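Local structure of necrotic enteritis toxin B (4I0N) at residues Arg210-Ser213 with Thr214-Gly218. The protein probably forms pores in host cell membranes as a beta-pore-forming toxin of the leukocidin/hemolysin family with an alpha-hemolysin fold. Residues are numbered along the deposited sequence; the frame is centred on the assembly and turned at random.
Sequences RDLS and TLISG
The flat carbonyl group of S213 takes two backbone N-H groups of the turn that follows it. S217 N lies in the carbonyl plane, 3.0 Å from S213 O, and its N-H points almost straight at the oxygen (169°). I216 N sits above one face of the same group, 58° out of the plane, with its nitrogen 2.9 Å from S213 O. That bond is more bent. Any bond from S217 OG to S213 O is weak at best.

S213 is the N-cap of the short helix 214-217. Its OG is anti to the backbone N (chi1 164°), which carries the hydroxyl forward to accept from L215 N at 3.0 Å. The same OG is also hydrogen-bonded to P152 O, so this buried hydroxyl has partners on two segments of the chain. In this alpha-hemolysin-type fold, which is mostly strand, the helix is a single turn leading into strand 219-231. G218 N closes the turn on T214 O at 2.8 Å.

L212 and I216 meet beside the cap. Their side chains cross at about a right angle, and L212 CD1 touches I216 CG2 at 3.8 Å. I216 also packs on F154, M79, W81 and F172, while L212 reaches F193. One water links the residue before the cap to the last residue of the helix: it donates to L212 O and lies 2.6 Å from S217 OG.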
ATOM      1  N   ARG A 210      11.611   5.868 -18.101  1.00 20.07           N
ATOM      2  CA  ARG A 210      11.831   4.448 -18.419  1.00 20.68           C
ATOM      3  C   ARG A 210      12.980   3.804 -17.619  1.00 20.38           C
ATOM      4  O   ARG A 210      13.062   2.566 -17.537  1.00 20.40           O
ATOM      5  CB  ARG A 210      12.054   4.270 -19.928  1.00 21.53           C
ATOM      6  N   ASP A 211      13.839   4.633 -17.014  1.00 18.77           N
ATOM      7  CA  ASP A 211      14.921   4.135 -16.161  1.00 18.13           C
ATOM      8  C   ASP A 211      14.612   4.228 -14.666  1.00 16.55           C
ATOM      9  O   ASP A 211      15.486   3.940 -13.860  1.00 16.64           O
ATOM     10  CB  ASP A 211      16.219   4.898 -16.418  1.00 18.24           C
ATOM     11  CG  ASP A 211      16.669   4.821 -17.863  1.00 21.64           C
ATOM     12  OD1 ASP A 211      16.359   3.814 -18.540  1.00 22.80           O
ATOM     13  OD2 ASP A 211      17.321   5.782 -18.312  1.00 22.69           O
ATOM     14  N   LEU A 212      13.405   4.678 -14.311  1.00 14.73           N
ATOM     15  CA  LEU A 212      12.997   4.762 -12.919  1.00 13.88           C
ATOM     16  C   LEU A 212      12.099   3.584 -12.571  1.00 13.64           C
ATOM     17  O   LEU A 212      11.418   3.027 -13.433  1.00 14.80           O
ATOM     18  CB  LEU A 212      12.201   6.052 -12.686  1.00 12.82           C
ATOM     19  CG  LEU A 212      12.924   7.382 -12.727  1.00 13.20           C
ATOM     20  CD1 LEU A 212      11.883   8.479 -12.742  1.00 12.35           C
ATOM     21  CD2 LEU A 212      13.832   7.508 -11.520  1.00 15.77           C
ATOM     22  N   SER A 213      12.051   3.233 -11.297  1.00 12.74           N
ATOM     23  CA  SER A 213      11.037   2.313 -10.827  1.00 12.11           C
ATOM     24  C   SER A 213       9.658   2.827 -11.224  1.00 11.99           C
ATOM     25  O   SER A 213       9.407   4.033 -11.178  1.00 10.60           O
ATOM     26  CB  SER A 213      11.090   2.224  -9.305  1.00 12.42           C
ATOM     27  OG  SER A 213       9.903   1.628  -8.824  1.00 13.35           O
ATOM     28  N   THR A 214       8.772   1.915 -11.603  1.00 12.24           N
ATOM     29  CA  THR A 214       7.376   2.283 -11.884  1.00 13.45           C
ATOM     30  C   THR A 214       6.668   2.920 -10.678  1.00 11.88           C
ATOM     31  O   THR A 214       5.728   3.679 -10.853  1.00 11.46           O
ATOM     32  CB  THR A 214       6.545   1.086 -12.406  1.00 13.96           C
ATOM     33  OG1 THR A 214       6.531   0.040 -11.426  1.00 18.18           O
ATOM     34  CG2 THR A 214       7.129   0.568 -13.679  1.00 18.06           C
ATOM     35  N   LEU A 215       7.132   2.636  -9.455  1.00 10.48           N
ATOM     36  CA  LEU A 215       6.577   3.288  -8.253  1.00  9.91           C
ATOM     37  C   LEU A 215       6.932   4.781  -8.189  1.00 10.50           C
ATOM     38  O   LEU A 215       6.272   5.570  -7.502  1.00 10.52           O
ATOM     39  CB  LEU A 215       7.054   2.572  -6.977  1.00  9.86           C
ATOM     40  CG  LEU A 215       6.148   1.427  -6.503  1.00  7.86           C
ATOM     41  CD1 LEU A 215       6.053   0.249  -7.507  1.00 10.21           C
ATOM     42  CD2 LEU A 215       6.663   0.908  -5.132  1.00  8.47           C
ATOM     43  N   ILE A 216       7.959   5.165  -8.930  1.00 10.31           N
ATOM     44  CA  ILE A 216       8.332   6.591  -9.028  1.00 10.06           C
ATOM     45  C   ILE A 216       7.734   7.242 -10.285  1.00 10.85           C
ATOM     46  O   ILE A 216       7.175   8.350 -10.233  1.00 11.57           O
ATOM     47  CB  ILE A 216       9.861   6.766  -8.938  1.00 10.12           C
ATOM     48  CG1 ILE A 216      10.310   6.374  -7.519  1.00  8.99           C
ATOM     49  CG2 ILE A 216      10.294   8.212  -9.264  1.00 10.15           C
ATOM     50  CD1 ILE A 216      11.829   6.191  -7.362  1.00 12.05           C
ATOM     51  N   SER A 217       7.848   6.570 -11.419  1.00 11.18           N
ATOM     52  CA  SER A 217       7.329   7.147 -12.662  1.00 11.71           C
ATOM     53  C   SER A 217       5.800   7.146 -12.715  1.00 12.32           C
ATOM     54  O   SER A 217       5.197   8.048 -13.286  1.00 14.15           O
ATOM     55  CB  SER A 217       7.908   6.415 -13.866  1.00 12.51           C
ATOM     56  OG  SER A 217       7.501   5.058 -13.844  1.00 13.31           O
ATOM     57  N   GLY A 218       5.165   6.163 -12.094  1.00 11.27           N
ATOM     58  CA  GLY A 218       3.718   6.002 -12.226  1.00 10.46           C
ATOM     59  C   GLY A 218       2.967   6.059 -10.907  1.00  9.82           C
ATOM     60  O   GLY A 218       2.074   6.881 -10.732  1.00  9.63           O
TER
HETATM   61  O   HOH W   1       9.127   3.632 -15.228  1.00 10.56           O